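Local atomic coordinates of aldehyde dehydrogenase family protein (Pseudomonas syringae pv. tomato, PDB entry 6X9L), a protein that oxidises long-chain aliphatic aldehydes such as octanal, probably to the corresponding acids, with NAD+ as electron acceptor. Residues Ile108-Ala111 against Arg112-Val116; Gln98-Ser101 against Leu102-Ala106; Ala270-Ala273 against Asn274-Pro278; Gly362-Gln365 against Gly366-Gln369. The protein carries 1 engineered substitution. All coordinates share one frame; numbering follows the deposited sequence.

Contact 1: Ile108-Ala111 against Arg112-Val116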
ATOM      1  N   ILE A 108      28.338 -14.411 -18.945  1.00 42.66           N
ATOM      2  CA  ILE A 108      28.286 -15.634 -18.145  1.00 42.80           C
ATOM      3  C   ILE A 108      28.990 -15.440 -16.813  1.00 43.41           C
ATOM      4  O   ILE A 108      28.559 -15.974 -15.787  1.00 43.54           O
ATOM      5  CB  ILE A 108      28.892 -16.818 -18.914  1.00 42.93           C
ATOM      6  CG1 ILE A 108      28.655 -18.104 -18.128  1.00 42.86           C
ATOM      7  CG2 ILE A 108      30.392 -16.618 -19.107  1.00 43.57           C
ATOM      8  CD1 ILE A 108      27.197 -18.510 -18.050  1.00 42.14           C
ATOM      9  N   SER A 109      30.099 -14.701 -16.816  1.00 45.31           N
ATOM     10  CA  SER A 109      30.789 -14.380 -15.576  1.00 45.89           C
ATOM     11  C   SER A 109      29.864 -13.669 -14.603  1.00 45.92           C
ATOM     12  O   SER A 109      29.844 -13.976 -13.407  1.00 46.35           O
ATOM     13  CB  SER A 109      31.997 -13.506 -15.884  1.00 46.22           C
ATOM     14  OG  SER A 109      33.182 -14.127 -15.450  1.00 46.81           O
ATOM     15  N   SER A 110      29.106 -12.694 -15.104  1.00 50.06           N
ATOM     16  CA  SER A 110      28.116 -11.975 -14.311  1.00 49.82           C
ATOM     17  C   SER A 110      27.002 -12.891 -13.823  1.00 49.45           C
ATOM     18  O   SER A 110      26.435 -12.665 -12.749  1.00 49.37           O
ATOM     19  CB  SER A 110      27.509 -10.859 -15.153  1.00 49.36           C
ATOM     20  OG  SER A 110      27.755  -9.624 -14.547  1.00 49.75           O
ATOM     21  N   ALA A 111      26.626 -13.884 -14.634  1.00 43.43           N
ATOM     22  CA  ALA A 111      25.498 -14.728 -14.256  1.00 42.99           C
ATOM     23  C   ALA A 111      25.872 -15.662 -13.117  1.00 43.34           C
ATOM     24  O   ALA A 111      25.052 -15.914 -12.229  1.00 43.24           O
ATOM     25  CB  ALA A 111      24.999 -15.513 -15.470  1.00 42.36           C
ATOM     26  N   ARG A 112      27.121 -16.123 -13.098  1.00 44.64           N
ATOM     27  CA  ARG A 112      27.584 -17.005 -12.036  1.00 45.05           C
ATOM     28  C   ARG A 112      27.831 -16.240 -10.743  1.00 45.90           C
ATOM     29  O   ARG A 112      27.501 -16.728  -9.653  1.00 46.03           O
ATOM     30  CB  ARG A 112      28.860 -17.718 -12.477  1.00 45.42           C
ATOM     31  CG  ARG A 112      28.682 -18.657 -13.669  1.00 44.87           C
ATOM     32  CD  ARG A 112      30.013 -19.063 -14.239  1.00 45.43           C
ATOM     33  NE  ARG A 112      29.906 -20.169 -15.182  1.00 45.09           N
ATOM     34  CZ  ARG A 112      30.742 -20.360 -16.203  1.00 45.43           C
ATOM     35  NH1 ARG A 112      31.733 -19.506 -16.417  1.00 46.04           N
ATOM     36  NH2 ARG A 112      30.586 -21.395 -17.023  1.00 45.13           N
ATOM     37  N   ALA A 113      28.414 -15.044 -10.840  1.00 41.79           N
ATOM     38  CA  ALA A 113      28.873 -14.342  -9.652  1.00 42.29           C
ATOM     39  C   ALA A 113      27.753 -13.613  -8.933  1.00 42.22           C
ATOM     40  O   ALA A 113      27.851 -13.421  -7.710  1.00 42.46           O
ATOM     41  CB  ALA A 113      29.964 -13.335 -10.013  1.00 42.43           C
ATOM     42  N   MET A 114      26.690 -13.238  -9.645  1.00 57.41           N
ATOM     43  CA  MET A 114      25.722 -12.344  -9.033  1.00 57.49           C
ATOM     44  C   MET A 114      24.283 -12.650  -9.394  1.00 56.71           C
ATOM     45  O   MET A 114      23.423 -12.747  -8.510  1.00 56.78           O
ATOM     46  CB  MET A 114      26.056 -10.908  -9.405  1.00 57.58           C
ATOM     47  CG  MET A 114      26.984 -10.256  -8.407  1.00 58.55           C
ATOM     48  SD  MET A 114      27.137  -8.515  -8.794  1.00 58.45           S
ATOM     49  CE  MET A 114      27.612  -8.639 -10.523  1.00 57.95           C
ATOM     50  N   GLN A 115      24.016 -12.780 -10.693  1.00 49.90           N
ATOM     51  CA  GLN A 115      22.672 -13.088 -11.170  1.00 49.15           C
ATOM     52  C   GLN A 115      22.049 -14.267 -10.409  1.00 49.07           C
ATOM     53  O   GLN A 115      20.875 -14.206 -10.016  1.00 48.78           O
ATOM     54  CB  GLN A 115      22.738 -13.355 -12.677  1.00 48.75           C
ATOM     55  CG  GLN A 115      21.432 -13.180 -13.442  1.00 48.06           C
ATOM     56  CD  GLN A 115      20.988 -11.730 -13.616  1.00 47.56           C
ATOM     57  OE1 GLN A 115      19.853 -11.394 -13.295  1.00 46.98           O
ATOM     58  NE2 GLN A 115      21.858 -10.885 -14.156  1.00 47.57           N
ATOM     59  N   VAL A 116      22.816 -15.331 -10.157  1.00 39.22           N
ATOM     60  CA  VAL A 116      22.293 -16.476  -9.404  1.00 38.70           C
ATOM     61  C   VAL A 116      22.507 -16.332  -7.897  1.00 39.36           C
ATOM     62  O   VAL A 116      21.551 -16.471  -7.127  1.00 39.03           O
ATOM     63  CB  VAL A 116      22.909 -17.798  -9.894  1.00 38.32           C
ATOM     64  CG1 VAL A 116      22.362 -18.968  -9.078  1.00 37.69           C
ATOM     65  CG2 VAL A 116      22.632 -17.989 -11.373  1.00 37.53           C
TER
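I108 and R112 open a run of helical turns in which R112 N bonds to I108 O and A113 N to S109 O, four residues apart, before helix 108-115 widens into a pi-type turn. S110 O stands at the change of pitch and accepts two bonds. Q115 N reaches it at 3.2 Å in the carbonyl plane and almost straight (173° at the hydrogen), whereas M114 N arrives from above that plane along a more bent path (138°). The wide spacing is kept once more by V116 N, 3.1 Å from A111 O.

Among the side chains, I108 and R112 make the main contact. With CG1 anti to the backbone N (chi1 -173°), I108 sets that methylene over the centre of one guanidinium face, 3.6 Å from R112 CZ. The arginine chain reaches there by running extended from CG to NE, its CG passing 3.4 Å from I108 O. A turn later Q115 CB rests on A111 CA at 3.5 Å, and the bent remainder of the glutamine turns off to pack on I100 and W160. M114 CE lies 4.1 Å from S110 OG, and the methionine side chain is about 5 Å from bound octanal.

R112 NE is salt-bridged to E94 and NH1 to E326, so charged partners at its nitrogens and an apolar carbon on one face would together limit how the guanidinium can turn.

Contact 2: Gln98-Ser101 against Leu102-Ala106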
ATOM      1  N   GLN A  98      23.539 -20.371 -17.063  1.00 43.36           N
ATOM      2  CA  GLN A  98      23.569 -20.502 -18.519  1.00 43.46           C
ATOM      3  C   GLN A  98      22.240 -20.099 -19.163  1.00 43.01           C
ATOM      4  O   GLN A  98      22.233 -19.525 -20.258  1.00 43.29           O
ATOM      5  CB  GLN A  98      23.962 -21.927 -18.894  1.00 43.40           C
ATOM      6  CG  GLN A  98      25.385 -22.275 -18.452  1.00 44.01           C
ATOM      7  CD  GLN A  98      26.440 -21.886 -19.472  1.00 44.71           C
ATOM      8  OE1 GLN A  98      26.130 -21.590 -20.630  1.00 44.70           O
ATOM      9  NE2 GLN A  98      27.703 -21.878 -19.046  1.00 45.32           N
ATOM     10  N   ALA A  99      21.114 -20.368 -18.499  1.00 38.16           N
ATOM     11  CA  ALA A  99      19.818 -19.998 -19.060  1.00 37.78           C
ATOM     12  C   ALA A  99      19.587 -18.479 -18.994  1.00 37.97           C
ATOM     13  O   ALA A  99      19.088 -17.878 -19.953  1.00 38.06           O
ATOM     14  CB  ALA A  99      18.703 -20.775 -18.347  1.00 36.81           C
ATOM     15  N   ILE A 100      19.967 -17.842 -17.881  1.00 37.18           N
ATOM     16  CA  ILE A 100      19.897 -16.379 -17.788  1.00 37.53           C
ATOM     17  C   ILE A 100      20.716 -15.727 -18.901  1.00 37.95           C
ATOM     18  O   ILE A 100      20.223 -14.875 -19.652  1.00 37.89           O
ATOM     19  CB  ILE A 100      20.379 -15.915 -16.404  1.00 37.75           C
ATOM     20  CG1 ILE A 100      19.430 -16.411 -15.300  1.00 37.21           C
ATOM     21  CG2 ILE A 100      20.643 -14.391 -16.407  1.00 37.93           C
ATOM     22  CD1 ILE A 100      20.045 -16.439 -13.882  1.00 37.67           C
ATOM     23  N   SER A 101      21.993 -16.102 -19.000  1.00 42.43           N
ATOM     24  CA  SER A 101      22.860 -15.610 -20.063  1.00 42.71           C
ATOM     25  C   SER A 101      22.223 -15.810 -21.435  1.00 42.58           C
ATOM     26  O   SER A 101      22.207 -14.895 -22.270  1.00 42.57           O
ATOM     27  CB  SER A 101      24.209 -16.330 -19.993  1.00 43.17           C
ATOM     28  OG  SER A 101      25.157 -15.770 -20.880  1.00 43.53           O
ATOM     29  N   LEU A 102      21.698 -17.013 -21.684  1.00 40.88           N
ATOM     30  CA  LEU A 102      21.133 -17.312 -22.996  1.00 41.05           C
ATOM     31  C   LEU A 102      19.963 -16.389 -23.328  1.00 41.01           C
ATOM     32  O   LEU A 102      19.867 -15.868 -24.451  1.00 41.16           O
ATOM     33  CB  LEU A 102      20.681 -18.769 -23.058  1.00 40.92           C
ATOM     34  CG  LEU A 102      20.111 -19.160 -24.421  1.00 41.15           C
ATOM     35  CD1 LEU A 102      21.227 -19.157 -25.430  1.00 41.59           C
ATOM     36  CD2 LEU A 102      19.401 -20.518 -24.383  1.00 40.82           C
ATOM     37  N   GLU A 103      19.075 -16.152 -22.353  1.00 47.53           N
ATOM     38  CA  GLU A 103      17.824 -15.468 -22.658  1.00 47.35           C
ATOM     39  C   GLU A 103      17.986 -13.953 -22.682  1.00 47.05           C
ATOM     40  O   GLU A 103      17.376 -13.294 -23.526  1.00 47.14           O
ATOM     41  CB  GLU A 103      16.736 -15.879 -21.671  1.00 46.98           C
ATOM     42  CG  GLU A 103      17.119 -15.671 -20.231  1.00 46.80           C
ATOM     43  CD  GLU A 103      16.032 -16.108 -19.261  1.00 46.02           C
ATOM     44  OE1 GLU A 103      15.007 -16.663 -19.718  1.00 45.73           O
ATOM     45  OE2 GLU A 103      16.193 -15.883 -18.040  1.00 45.61           O
ATOM     46  N   MET A 104      18.797 -13.370 -21.784  1.00 33.45           N
ATOM     47  CA  MET A 104      18.906 -11.912 -21.758  1.00 33.15           C
ATOM     48  C   MET A 104      20.345 -11.413 -21.849  1.00 33.49           C
ATOM     49  O   MET A 104      20.609 -10.242 -21.553  1.00 33.22           O
ATOM     50  CB  MET A 104      18.240 -11.326 -20.512  1.00 32.46           C
ATOM     51  CG  MET A 104      18.598 -12.009 -19.214  1.00 32.60           C
ATOM     52  SD  MET A 104      20.224 -11.607 -18.583  1.00 33.19           S
ATOM     53  CE  MET A 104      20.153  -9.827 -18.428  1.00 32.54           C
ATOM     54  N   GLY A 105      21.278 -12.264 -22.260  1.00 35.43           N
ATOM     55  CA  GLY A 105      22.585 -11.782 -22.652  1.00 35.85           C
ATOM     56  C   GLY A 105      23.558 -11.436 -21.542  1.00 36.01           C
ATOM     57  O   GLY A 105      24.635 -10.900 -21.841  1.00 36.27           O
ATOM     58  N   ALA A 106      23.240 -11.736 -20.279  1.00 36.74           N
ATOM     59  CA  ALA A 106      24.170 -11.452 -19.186  1.00 36.99           C
ATOM     60  C   ALA A 106      25.491 -12.186 -19.389  1.00 37.52           C
ATOM     61  O   ALA A 106      25.513 -13.407 -19.570  1.00 37.60           O
ATOM     62  CB  ALA A 106      23.562 -11.864 -17.846  1.00 36.90           C
TER
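S101 and A106 are joined by a side-chain hydrogen bond: S101 OG donates to A106 O at 2.7 Å. The hydroxyl is anti to its own backbone N (chi1 -172°), which swings it past the last helical turn to the carbonyl of the segment that follows. S101 CA adds a weaker CA-H...O contact to the same oxygen.

The backbone bonds of helix 93-104 run from L102 N to Q98 O, E103 N to A99 O and M104 N to I100 O, the last at 3.0 Å. G105 N then closes on S101 O at 2.8 Å, approaching from above the carbonyl plane. G105 is the first residue to leave helical angles; its positive phi (79°), a left-handed backbone conformation, turns the chain out of the helix toward helix 108-115. Besides that helix, side chains of 98-106 meet helices 161-174 and 188-201, packing it against two helices of the NAD+-binding part of the aldehyde dehydrogenase fold.

Apolar contact centres on I100 CG2, which meets M104 SD at 3.6 Å and A106 CB at 4.1 Å. I100 and M104 run side by side and point the same way; the methionine bends at both outer torsions, and its side chain is about 5 Å from that of W158, an NAD+-binding residue.

The two polar ends find partners in neighbouring parts of the chain. E103 CG lies between its backbone N and carbonyl carbon (chi1 55°), carrying the chain past A99 O to a hydrogen bond between OE2 and S190 OG, while Q98 reaches E94 through NE2 and the S8 backbone through OE1.

Contact 3: Ala270-Ala273 against Asn274-Pro278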
ATOM      1  N   ALA A 270      35.941  13.877  -1.478  1.00 55.30           N
ATOM      2  CA  ALA A 270      36.090  12.476  -1.929  1.00 55.03           C
ATOM      3  C   ALA A 270      37.374  12.281  -2.720  1.00 55.15           C
ATOM      4  O   ALA A 270      37.833  13.223  -3.286  1.00 55.36           O
ATOM      5  CB  ALA A 270      34.900  12.068  -2.741  1.00 54.38           C
ATOM      6  N   ASP A 271      37.905  11.067  -2.745  1.00 67.16           N
ATOM      7  CA  ASP A 271      39.117  10.777  -3.539  1.00 67.31           C
ATOM      8  C   ASP A 271      38.627  10.508  -4.958  1.00 66.75           C
ATOM      9  O   ASP A 271      38.447   9.374  -5.306  1.00 66.50           O
ATOM     10  CB  ASP A 271      39.844   9.585  -2.934  1.00 68.78           C
ATOM     11  CG  ASP A 271      41.070   9.140  -3.699  1.00 68.90           C
ATOM     12  OD1 ASP A 271      41.478   9.842  -4.601  1.00 68.88           O
ATOM     13  OD2 ASP A 271      41.595   8.084  -3.365  1.00 69.03           O
ATOM     14  N   PHE A 272      38.600  11.544  -5.780  1.00 59.11           N
ATOM     15  CA  PHE A 272      37.992  11.489  -7.122  1.00 58.59           C
ATOM     16  C   PHE A 272      38.639  10.413  -7.978  1.00 58.50           C
ATOM     17  O   PHE A 272      37.926   9.676  -8.607  1.00 58.02           O
ATOM     18  CB  PHE A 272      37.995  12.883  -7.740  1.00 58.50           C
ATOM     19  CG  PHE A 272      36.834  13.728  -7.295  1.00 58.32           C
ATOM     20  CD1 PHE A 272      36.878  14.422  -6.108  1.00 58.71           C
ATOM     21  CD2 PHE A 272      35.676  13.790  -8.045  1.00 57.66           C
ATOM     22  CE1 PHE A 272      35.804  15.176  -5.693  1.00 58.56           C
ATOM     23  CE2 PHE A 272      34.608  14.555  -7.633  1.00 57.49           C
ATOM     24  CZ  PHE A 272      34.675  15.245  -6.457  1.00 57.95           C
ATOM     25  N   ALA A 273      39.945  10.256  -7.917  1.00 61.16           N
ATOM     26  CA  ALA A 273      40.591   9.219  -8.740  1.00 61.04           C
ATOM     27  C   ALA A 273      40.071   7.837  -8.351  1.00 60.86           C
ATOM     28  O   ALA A 273      39.911   7.034  -9.228  1.00 60.58           O
ATOM     29  CB  ALA A 273      42.069   9.296  -8.539  1.00 61.57           C
ATOM     30  N   ASN A 274      39.869   7.568  -7.070  1.00 74.13           N
ATOM     31  CA  ASN A 274      39.393   6.231  -6.662  1.00 73.93           C
ATOM     32  C   ASN A 274      37.872   6.144  -6.618  1.00 73.44           C
ATOM     33  O   ASN A 274      37.398   5.045  -6.463  1.00 73.24           O
ATOM     34  CB  ASN A 274      39.941   5.824  -5.304  1.00 74.41           C
ATOM     35  CG  ASN A 274      41.402   5.471  -5.381  1.00 74.84           C
ATOM     36  OD1 ASN A 274      42.048   5.261  -4.369  1.00 75.29           O
ATOM     37  ND2 ASN A 274      41.928   5.400  -6.586  1.00 74.72           N
ATOM     38  N   ALA A 275      37.144   7.249  -6.725  1.00 55.45           N
ATOM     39  CA  ALA A 275      35.675   7.133  -6.609  1.00 54.97           C
ATOM     40  C   ALA A 275      34.966   7.213  -7.958  1.00 54.41           C
ATOM     41  O   ALA A 275      33.889   6.695  -8.053  1.00 54.15           O
ATOM     42  CB  ALA A 275      35.139   8.144  -5.634  1.00 55.10           C
ATOM     43  N   VAL A 276      35.539   7.874  -8.951  1.00 48.68           N
ATOM     44  CA  VAL A 276      34.834   7.974 -10.256  1.00 48.09           C
ATOM     45  C   VAL A 276      34.742   6.613 -10.945  1.00 47.82           C
ATOM     46  O   VAL A 276      33.703   6.302 -11.469  1.00 47.37           O
ATOM     47  CB  VAL A 276      35.456   9.039 -11.166  1.00 47.98           C
ATOM     48  CG1 VAL A 276      34.862   8.973 -12.548  1.00 47.46           C
ATOM     49  CG2 VAL A 276      35.277  10.420 -10.593  1.00 48.02           C
ATOM     50  N   PRO A 277      35.792   5.782 -10.966  1.00 54.96           N
ATOM     51  CA  PRO A 277      35.715   4.506 -11.634  1.00 54.69           C
ATOM     52  C   PRO A 277      34.656   3.570 -11.048  1.00 54.59           C
ATOM     53  O   PRO A 277      33.949   3.010 -11.791  1.00 54.26           O
ATOM     54  CB  PRO A 277      37.111   3.925 -11.415  1.00 54.98           C
ATOM     55  CG  PRO A 277      37.956   5.129 -11.296  1.00 55.36           C
ATOM     56  CD  PRO A 277      37.114   6.086 -10.492  1.00 55.40           C
ATOM     57  N   PRO A 278      34.529   3.405  -9.728  1.00 51.80           N
ATOM     58  CA  PRO A 278      33.516   2.538  -9.164  1.00 51.62           C
ATOM     59  C   PRO A 278      32.116   3.045  -9.506  1.00 51.11           C
ATOM     60  O   PRO A 278      31.286   2.253  -9.690  1.00 50.81           O
ATOM     61  CB  PRO A 278      33.818   2.565  -7.665  1.00 52.17           C
ATOM     62  CG  PRO A 278      35.262   2.897  -7.633  1.00 52.51           C
ATOM     63  CD  PRO A 278      35.397   3.932  -8.720  1.00 52.36           C
TER
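D271 and N274 bring two flat groups together at the start of helix 272-284, the carboxylate and amide planes inclined by 50°. D271 OD2 lies 3.0 Å from N274 OD1; both are acceptors as modelled, so this is no hydrogen bond. The same OD2 lies 3.4 Å from N274 CB. The third flat group, the F272 ring, is met obliquely by V276 CG2, 4.2 Å from F272 CD2. V276 holds CG1 anti to the backbone N (chi1 171°), which puts CG2 beside that nitrogen and so on the side of F272.

D271 occupies the N-cap position, and its carbonyl oxygen takes weak, bent bonds from both N274 N and A275 N. F272 O also accepts two bonds. V276 N reaches it at 3.0 Å along a fairly straight path (163° at the hydrogen), while A275 N comes from well above the carbonyl plane at 3.2 Å.

This first turn belongs to the beta-alpha-beta unit made by strand 263-266, helix 272-284 and strand 296-300. F272 and V276, on one side of the helix, both pack on L266 of the first strand, and F272 extends to V299 of the second; helix 304-316 meets the pair through E306, V307 and L310.

P277 has no N-H to give to the turn before. Its ring carbon CD instead lies 3.2 Å from A273 O, with CG at 3.4 Å from that oxygen, and the helix kinks here, P278 continuing the interruption.

Contact 4: Gly362-Gln365 against Gly366-Gln369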
ATOM      1  N   GLY A 362      25.214   3.350 -32.344  1.00 44.44           N
ATOM      2  CA  GLY A 362      25.730   2.296 -33.196  1.00 45.02           C
ATOM      3  C   GLY A 362      26.088   1.039 -32.426  1.00 45.05           C
ATOM      4  O   GLY A 362      26.470   1.075 -31.248  1.00 44.44           O
ATOM      5  N   ARG A 363      25.960  -0.100 -33.097  1.00 46.39           N
ATOM      6  CA  ARG A 363      26.481  -1.337 -32.537  1.00 47.04           C
ATOM      7  C   ARG A 363      27.976  -1.209 -32.252  1.00 46.83           C
ATOM      8  O   ARG A 363      28.708  -0.508 -32.953  1.00 46.76           O
ATOM      9  CB  ARG A 363      26.213  -2.504 -33.487  1.00 49.18           C
ATOM     10  CG  ARG A 363      24.887  -3.173 -33.181  1.00 50.31           C
ATOM     11  CD  ARG A 363      24.309  -3.944 -34.336  1.00 52.99           C
ATOM     12  NE  ARG A 363      22.849  -3.845 -34.340  1.00 53.96           N
ATOM     13  CZ  ARG A 363      22.016  -4.874 -34.245  1.00 56.42           C
ATOM     14  NH1 ARG A 363      22.486  -6.107 -34.148  1.00 58.54           N
ATOM     15  NH2 ARG A 363      20.710  -4.667 -34.260  1.00 57.44           N
ATOM     16  N   VAL A 364      28.420  -1.899 -31.203  1.00 34.96           N
ATOM     17  CA  VAL A 364      29.841  -1.965 -30.877  1.00 35.64           C
ATOM     18  C   VAL A 364      30.607  -2.627 -32.011  1.00 36.98           C
ATOM     19  O   VAL A 364      30.249  -3.721 -32.468  1.00 38.29           O
ATOM     20  CB  VAL A 364      30.056  -2.742 -29.574  1.00 36.69           C
ATOM     21  CG1 VAL A 364      31.551  -2.911 -29.296  1.00 38.01           C
ATOM     22  CG2 VAL A 364      29.305  -2.086 -28.438  1.00 35.50           C
ATOM     23  N   GLN A 365      31.688  -1.974 -32.448  1.00 35.29           N
ATOM     24  CA  GLN A 365      32.447  -2.445 -33.598  1.00 36.41           C
ATOM     25  C   GLN A 365      32.995  -3.846 -33.341  1.00 38.23           C
ATOM     26  O   GLN A 365      33.523  -4.133 -32.265  1.00 38.93           O
ATOM     27  CB  GLN A 365      33.571  -1.448 -33.870  1.00 37.42           C
ATOM     28  CG  GLN A 365      34.546  -1.814 -34.945  1.00 40.11           C
ATOM     29  CD  GLN A 365      35.510  -0.676 -35.204  1.00 42.22           C
ATOM     30  OE1 GLN A 365      36.130  -0.152 -34.280  1.00 42.09           O
ATOM     31  NE2 GLN A 365      35.607  -0.260 -36.453  1.00 44.40           N
ATOM     32  N   GLY A 366      32.862  -4.732 -34.322  1.00 45.59           N
ATOM     33  CA  GLY A 366      33.309  -6.104 -34.156  1.00 47.68           C
ATOM     34  C   GLY A 366      32.288  -7.049 -33.548  1.00 48.86           C
ATOM     35  O   GLY A 366      32.541  -8.264 -33.488  1.00 50.74           O
ATOM     36  N   HIS A 367      31.161  -6.519 -33.064  1.00 56.55           N
ATOM     37  CA  HIS A 367      29.978  -7.293 -32.693  1.00 57.70           C
ATOM     38  C   HIS A 367      28.780  -6.663 -33.399  1.00 56.76           C
ATOM     39  O   HIS A 367      27.891  -6.098 -32.752  1.00 55.45           O
ATOM     40  CB  HIS A 367      29.774  -7.318 -31.191  1.00 57.51           C
ATOM     41  CG  HIS A 367      30.905  -7.944 -30.450  1.00 59.21           C
ATOM     42  ND1 HIS A 367      31.952  -7.210 -29.928  1.00 58.43           N
ATOM     43  CD2 HIS A 367      31.166  -9.241 -30.155  1.00 61.88           C
ATOM     44  CE1 HIS A 367      32.803  -8.026 -29.332  1.00 60.43           C
ATOM     45  NE2 HIS A 367      32.347  -9.263 -29.452  1.00 62.40           N
ATOM     46  N   GLU A 368      28.777  -6.735 -34.736  1.00 68.15           N
ATOM     47  CA  GLU A 368      27.662  -6.189 -35.498  1.00 67.93           C
ATOM     48  C   GLU A 368      26.415  -7.060 -35.366  1.00 69.97           C
ATOM     49  O   GLU A 368      25.294  -6.537 -35.379  1.00 69.52           O
ATOM     50  CB  GLU A 368      28.065  -6.010 -36.963  1.00 68.62           C
ATOM     51  CG  GLU A 368      28.842  -4.708 -37.245  1.00 66.82           C
ATOM     52  CD  GLU A 368      30.305  -4.732 -36.768  1.00 66.50           C
ATOM     53  OE1 GLU A 368      30.927  -5.818 -36.747  1.00 68.04           O
ATOM     54  OE2 GLU A 368      30.841  -3.653 -36.424  1.00 64.91           O
ATOM     55  N   GLN A 369      26.581  -8.374 -35.227  1.00 56.52           N
ATOM     56  CA  GLN A 369      25.471  -9.248 -34.861  1.00 58.91           C
ATOM     57  C   GLN A 369      25.304  -9.262 -33.336  1.00 58.23           C
ATOM     58  O   GLN A 369      26.278  -9.490 -32.607  1.00 57.88           O
ATOM     59  CB  GLN A 369      25.734 -10.661 -35.385  1.00 61.95           C
ATOM     60  CG  GLN A 369      24.493 -11.409 -35.780  1.00 64.68           C
ATOM     61  CD  GLN A 369      24.663 -12.904 -35.622  1.00 67.19           C
ATOM     62  OE1 GLN A 369      25.584 -13.356 -34.942  1.00 67.25           O
ATOM     63  NE2 GLN A 369      23.777 -13.681 -36.238  1.00 68.92           N
TER
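R363 runs alongside the backbone of H367 and E368. Its CB lies 4.0 Å from H367 O and its CG 4.0 Å from E368 O; further out, CD comes to 3.0 Å from E368 O, and NE and CZ stay near that oxygen as the chain bends at chi3. At the tip, NH1 donates to E368 O at 3.1 Å, with 146° at the hydrogen and the acceptor tilted from the guanidinium plane. NH1 is also salt-bridged to E42.

Between these residues the chain makes a type II beta turn from V364 to H367, closed by H367 N to V364 O at 3.0 Å. G366 takes its third position with a positive phi (88°) suited to glycine. G366 N donates to E368 OE2 at 3.1 Å, on the syn side of the carboxylate, and only weakly to OE1. E368 bends at chi2 (75°), which folds the carboxylate back to this N-H and sets OE2 3.5 Å from Q365 CA. V364 CG1 lies at the edge of the H367 ring, near its plane.

One N-H of the turn is thus held by the backbone and another by a carboxylate, while R363 ties this exposed loop between strands 355-358 and 376-379 to E42.

Overall arrangement
Along the chain the order is contact 2, contact 1, contact 3, contact 4. Contacts 2 and 1 sit on the successive helices 93-104 and 108-115, their centres about 10 Å apart, and they touch: V116 CG2 packs on I100 CD1 at 3.9 Å. M114 comes within about 5 Å of octanal, while NAD+ is about 9 Å away at Q115. Contacts 3 and 4 are both attached to the seven-stranded sheet, contact 3 on the helix linking strands 263-266 and 296-300, contact 4 in the loop joining 355-358 to 376-379, with centres about 30 Å apart. Contacts 1 and 2 thus form one touching unit near the ligands; contacts 3 and 4 touch neither it nor each other, nearest atoms being about 11 Å or more apart.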